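Local coordinates for protein blue-light-activated histidine kinase 2 (Erythrobacter litoralis HTCC2594, PDB 4R38) that senses blue light through a flavin-binding LOV domain, the part described here, and as a histidine kinase transfers phosphate from ATP to histidine, at residues Leu64-Leu77 against Glu86-Gly98. Sequence-based numbering, arbitrary orientation.
With RBF (riboflavin), chain E.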
# COMPACT_ATOMS: atom_id res chain seq x y z
N LEU A 64 -7.44 1.28 -3.61
CA LEU A 64 -6.81 1.23 -4.94
C LEU A 64 -7.16 -0.02 -5.73
O LEU A 64 -6.90 -0.10 -6.93
CB LEU A 64 -5.28 1.29 -4.78
CG LEU A 64 -4.67 2.61 -4.32
CD1 LEU A 64 -3.16 2.43 -4.15
CD2 LEU A 64 -5.01 3.72 -5.33
N GLN A 65 -7.74 -1.01 -5.05
CA GLN A 65 -8.07 -2.28 -5.68
C GLN A 65 -9.44 -2.24 -6.35
O GLN A 65 -10.25 -1.33 -6.14
CB GLN A 65 -8.02 -3.42 -4.65
CG GLN A 65 -6.61 -3.68 -4.14
CD GLN A 65 -6.55 -4.48 -2.85
OE1 GLN A 65 -7.53 -5.13 -2.42
NE2 GLN A 65 -5.37 -4.45 -2.23
N GLY A 66 -9.70 -3.24 -7.18
CA GLY A 66 -10.98 -3.33 -7.84
C GLY A 66 -11.27 -4.69 -8.43
O GLY A 66 -10.70 -5.70 -8.01
N GLU A 67 -12.14 -4.69 -9.44
CA GLU A 67 -12.75 -5.90 -9.93
C GLU A 67 -11.71 -6.89 -10.46
O GLU A 67 -11.88 -8.10 -10.31
CB GLU A 67 -13.79 -5.52 -11.02
CG GLU A 67 -14.98 -4.67 -10.50
CD GLU A 67 -14.57 -3.40 -9.71
OE1 GLU A 67 -13.53 -2.76 -10.03
OE2 GLU A 67 -15.30 -3.04 -8.74
N LYS A 68 -10.63 -6.39 -11.05
CA LYS A 68 -9.61 -7.26 -11.65
C LYS A 68 -8.50 -7.69 -10.69
O LYS A 68 -7.65 -8.52 -11.03
CB LYS A 68 -8.99 -6.57 -12.87
CG LYS A 68 -9.98 -6.27 -14.00
CD LYS A 68 -9.25 -5.60 -15.16
CE LYS A 68 -10.17 -5.31 -16.35
NZ LYS A 68 -9.41 -4.65 -17.46
N THR A 69 -8.50 -7.16 -9.47
CA THR A 69 -7.48 -7.48 -8.48
C THR A 69 -7.53 -8.95 -8.08
O THR A 69 -8.59 -9.47 -7.72
CB THR A 69 -7.68 -6.60 -7.25
OG1 THR A 69 -7.54 -5.22 -7.64
CG2 THR A 69 -6.70 -6.94 -6.16
N ASP A 70 -6.39 -9.61 -8.17
CA ASP A 70 -6.30 -11.04 -7.91
C ASP A 70 -6.48 -11.34 -6.42
O ASP A 70 -5.77 -10.79 -5.60
CB ASP A 70 -4.91 -11.52 -8.31
CG ASP A 70 -4.77 -13.02 -8.20
OD1 ASP A 70 -5.33 -13.73 -9.05
OD2 ASP A 70 -4.09 -13.52 -7.29
N PRO A 71 -7.40 -12.25 -6.07
CA PRO A 71 -7.57 -12.53 -4.63
C PRO A 71 -6.41 -13.28 -3.98
O PRO A 71 -6.15 -13.09 -2.78
CB PRO A 71 -8.85 -13.38 -4.57
CG PRO A 71 -9.01 -13.94 -5.94
CD PRO A 71 -8.42 -12.92 -6.88
N GLY A 72 -5.70 -14.10 -4.75
CA GLY A 72 -4.51 -14.78 -4.25
C GLY A 72 -3.44 -13.80 -3.79
O GLY A 72 -2.84 -13.95 -2.71
N ALA A 73 -3.19 -12.78 -4.61
CA ALA A 73 -2.22 -11.75 -4.31
C ALA A 73 -2.67 -10.95 -3.09
O ALA A 73 -1.87 -10.65 -2.23
CB ALA A 73 -2.04 -10.83 -5.49
N VAL A 74 -3.95 -10.63 -3.00
CA VAL A 74 -4.44 -9.87 -1.86
C VAL A 74 -4.20 -10.69 -0.59
O VAL A 74 -3.74 -10.15 0.41
CB VAL A 74 -5.96 -9.52 -2.00
CG1 VAL A 74 -6.53 -9.00 -0.70
CG2 VAL A 74 -6.13 -8.46 -3.10
N GLU A 75 -4.47 -12.00 -0.64
CA GLU A 75 -4.26 -12.83 0.56
C GLU A 75 -2.77 -12.99 0.93
O GLU A 75 -2.44 -13.07 2.12
CB GLU A 75 -4.99 -14.18 0.43
CG GLU A 75 -4.71 -15.18 1.54
CD GLU A 75 -4.82 -14.60 2.97
OE1 GLU A 75 -5.54 -13.60 3.23
OE2 GLU A 75 -4.16 -15.19 3.86
N ARG A 76 -1.88 -13.00 -0.05
CA ARG A 76 -0.44 -13.00 0.28
C ARG A 76 -0.03 -11.74 1.06
O ARG A 76 0.72 -11.81 2.04
CB ARG A 76 0.36 -13.20 -1.01
CG ARG A 76 0.23 -14.64 -1.51
CD ARG A 76 1.23 -15.02 -2.58
NE ARG A 76 1.04 -14.25 -3.81
CZ ARG A 76 0.21 -14.57 -4.79
NH1 ARG A 76 -0.57 -15.64 -4.73
NH2 ARG A 76 0.14 -13.78 -5.86
N LEU A 77 -0.54 -10.60 0.63
CA LEU A 77 -0.37 -9.36 1.32
C LEU A 77 -0.94 -9.39 2.73
O LEU A 77 -0.28 -9.01 3.67
CB LEU A 77 -0.99 -8.21 0.54
CG LEU A 77 -0.40 -7.87 -0.84
CD1 LEU A 77 -1.14 -6.67 -1.46
CD2 LEU A 77 1.05 -7.59 -0.79
N GLU A 86 8.02 -9.28 5.48
CA GLU A 86 8.20 -8.54 4.24
C GLU A 86 7.47 -9.28 3.13
O GLU A 86 7.37 -10.51 3.16
CB GLU A 86 9.70 -8.46 3.87
CG GLU A 86 10.59 -7.78 4.87
CD GLU A 86 12.04 -7.73 4.37
OE1 GLU A 86 12.36 -8.49 3.43
OE2 GLU A 86 12.83 -6.92 4.90
N VAL A 87 6.96 -8.55 2.15
CA VAL A 87 6.33 -9.16 1.01
C VAL A 87 6.45 -8.28 -0.23
O VAL A 87 6.53 -7.05 -0.14
CB VAL A 87 4.82 -9.41 1.31
CG1 VAL A 87 4.08 -8.09 1.47
CG2 VAL A 87 4.17 -10.27 0.24
N GLU A 88 6.46 -8.93 -1.39
CA GLU A 88 6.51 -8.25 -2.67
C GLU A 88 5.46 -8.92 -3.58
O GLU A 88 5.42 -10.14 -3.67
CB GLU A 88 7.95 -8.39 -3.19
CG GLU A 88 8.22 -7.82 -4.56
CD GLU A 88 9.73 -7.70 -4.81
OE1 GLU A 88 10.51 -8.42 -4.16
OE2 GLU A 88 10.12 -6.89 -5.66
N GLU A 89 4.60 -8.12 -4.20
CA GLU A 89 3.53 -8.59 -5.09
C GLU A 89 3.26 -7.54 -6.16
O GLU A 89 3.30 -6.34 -5.89
CB GLU A 89 2.21 -8.80 -4.33
CG GLU A 89 2.17 -9.95 -3.35
CD GLU A 89 2.22 -11.31 -4.02
OE1 GLU A 89 1.72 -11.44 -5.16
OE2 GLU A 89 2.76 -12.25 -3.39
N THR A 90 2.94 -8.00 -7.38
CA THR A 90 2.42 -7.11 -8.41
C THR A 90 0.90 -7.26 -8.48
O THR A 90 0.39 -8.33 -8.76
CB THR A 90 3.05 -7.43 -9.76
OG1 THR A 90 4.48 -7.33 -9.63
CG2 THR A 90 2.57 -6.46 -10.84
N ILE A 91 0.19 -6.16 -8.22
CA ILE A 91 -1.26 -6.20 -8.01
C ILE A 91 -1.94 -5.15 -8.90
O ILE A 91 -1.40 -4.07 -9.15
CB ILE A 91 -1.57 -5.96 -6.51
CG1 ILE A 91 -3.01 -6.29 -6.17
CG2 ILE A 91 -1.17 -4.52 -6.10
CD1 ILE A 91 -3.30 -6.29 -4.67
N TYR A 92 -3.11 -5.47 -9.43
CA TYR A 92 -3.85 -4.54 -10.27
C TYR A 92 -4.60 -3.51 -9.44
O TYR A 92 -5.39 -3.85 -8.56
CB TYR A 92 -4.82 -5.28 -11.18
CG TYR A 92 -5.23 -4.49 -12.41
CD1 TYR A 92 -4.41 -4.43 -13.53
CD2 TYR A 92 -6.43 -3.78 -12.45
CE1 TYR A 92 -4.78 -3.71 -14.66
CE2 TYR A 92 -6.80 -3.04 -13.57
CZ TYR A 92 -5.98 -3.03 -14.67
OH TYR A 92 -6.34 -2.31 -15.79
N ASN A 93 -4.34 -2.25 -9.73
CA ASN A 93 -4.89 -1.14 -8.97
C ASN A 93 -5.54 -0.19 -9.95
O ASN A 93 -5.39 -0.35 -11.17
CB ASN A 93 -3.81 -0.39 -8.20
CG ASN A 93 -3.44 -1.01 -6.82
OD1 ASN A 93 -2.59 -0.46 -6.13
ND2 ASN A 93 -4.08 -2.12 -6.43
N TYR A 94 -6.23 0.81 -9.41
CA TYR A 94 -6.97 1.76 -10.21
C TYR A 94 -6.68 3.15 -9.68
O TYR A 94 -6.72 3.39 -8.48
CB TYR A 94 -8.48 1.48 -10.08
CG TYR A 94 -8.90 0.13 -10.63
CD1 TYR A 94 -9.40 0.01 -11.92
CD2 TYR A 94 -8.77 -1.03 -9.86
CE1 TYR A 94 -9.80 -1.24 -12.44
CE2 TYR A 94 -9.15 -2.27 -10.36
CZ TYR A 94 -9.67 -2.37 -11.65
OH TYR A 94 -10.04 -3.59 -12.15
N ARG A 95 -6.36 4.08 -10.58
CA ARG A 95 -6.18 5.45 -10.18
C ARG A 95 -7.54 6.09 -9.86
O ARG A 95 -8.60 5.46 -10.05
CB ARG A 95 -5.44 6.26 -11.26
CG ARG A 95 -4.16 5.58 -11.75
CD ARG A 95 -3.35 6.46 -12.74
NE ARG A 95 -2.58 5.64 -13.67
CZ ARG A 95 -1.36 5.15 -13.42
NH1 ARG A 95 -0.75 5.39 -12.28
NH2 ARG A 95 -0.76 4.38 -14.31
N ALA A 96 -7.50 7.31 -9.35
CA ALA A 96 -8.72 8.02 -8.99
C ALA A 96 -9.61 8.26 -10.20
O ALA A 96 -10.83 8.33 -10.06
CB ALA A 96 -8.36 9.34 -8.33
N ASP A 97 -9.02 8.40 -11.38
CA ASP A 97 -9.80 8.59 -12.60
C ASP A 97 -10.24 7.26 -13.17
O ASP A 97 -10.83 7.19 -14.24
CB ASP A 97 -9.01 9.39 -13.66
CG ASP A 97 -7.78 8.64 -14.20
OD1 ASP A 97 -7.63 7.43 -13.95
OD2 ASP A 97 -6.97 9.28 -14.90
N GLY A 98 -9.94 6.18 -12.45
CA GLY A 98 -10.39 4.86 -12.84
C GLY A 98 -9.47 4.08 -13.77
O GLY A 98 -9.75 2.92 -14.08
N1 RBF E . -2.64 -2.58 -1.67
C2 RBF E . -2.81 -2.11 -2.93
O2 RBF E . -3.67 -2.59 -3.64
N3 RBF E . -2.00 -1.12 -3.40
C4 RBF E . -1.08 -0.51 -2.61
O4 RBF E . -0.36 0.41 -3.06
C4A RBF E . -0.93 -0.92 -1.26
N5 RBF E . -0.06 -0.33 -0.40
C5A RBF E . 0.04 -0.76 0.87
C6 RBF E . 0.95 -0.17 1.80
C7 RBF E . 1.04 -0.60 3.12
C7M RBF E . 2.07 0.11 4.02
C8 RBF E . 0.23 -1.66 3.55
C8M RBF E . 0.26 -2.24 4.96
C9 RBF E . -0.64 -2.25 2.67
C9A RBF E . -0.76 -1.83 1.32
N10 RBF E . -1.69 -2.43 0.48
C10 RBF E . -1.78 -1.99 -0.83
C1' RBF E . -2.48 -3.60 0.86
C2' RBF E . -3.88 -3.34 1.42
O2' RBF E . -3.82 -2.22 2.21
C3' RBF E . -4.33 -4.55 2.22
O3' RBF E . -3.50 -4.72 3.33
C4' RBF E . -4.28 -5.83 1.39
O4' RBF E . -5.11 -5.75 0.27
C5' RBF E . -4.69 -7.03 2.23
O5' RBF E . -6.01 -6.85 2.73
O HOH W 1 -3.98 -8.36 -9.28
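Leu64 O takes the backbone N-H of Tyr94 at 2.7 Å and also receives a CA-H contact from Asn93. The leucine side chain, close to Cys61, the flavin-attaching cysteine (not attached here), runs past the Asn93 amide, its CD1 reaching toward O4 of riboflavin. Gln65 and Asn93 then converge on the pyrimidine side of the flavin, their amide planes modestly tilted, and so form part of the riboflavin pocket of this LOV domain, a PAS-fold photoreceptor. Asn93 reads this edge in both senses, OD1 accepting from RBF N3 at 2.9 Å while ND2 donates to RBF O2. Gln65 NE2 bonds the same O2 and, nearly straight (174°), the ribityl O4', thereby tying ring and sugar chain together. In the turn from Gly66 to Thr69, Gly66 CA lies 3.3 Å from Tyr94 CE2, and Lys68 N donates to Tyr94 OH; the aliphatic part of Lys68 runs alongside the Tyr92 ring. Thr69 OG1 accepts from Gly66 N and donates to Tyr92 O (2.7 Å), a carbonyl that Asn93 ND2 meets from above its plane. Thr69 CG2, anti to the backbone N, packs on CG1 and CD1 of Ile91. A water accepts from both Asp70 N and Tyr92 N, and Asp70 N-caps the helix through Ala73 N. On that helix, Arg76 grips Glu89 side-on, NE to OE2 (2.7 Å) and NH2 to OE1 (2.9 Å), with the carboxylate twisted 47° from the guanidinium plane. Leu77 CD2 lies against Val87 CG1 and Glu89 CG; its CD1 meets Ile91 CD1, which Val74 CG2 also touches. Residues 71-77 of helix 71-82 cross strand 87-94, outermost in the antiparallel sheet, at 124°, their axes 8.7 Å apart at closest approach; strand 100-109 is its backbone partner, Asn103 ND2 bonds Asn93 OD1, and Leu64 packs against helix 43-49.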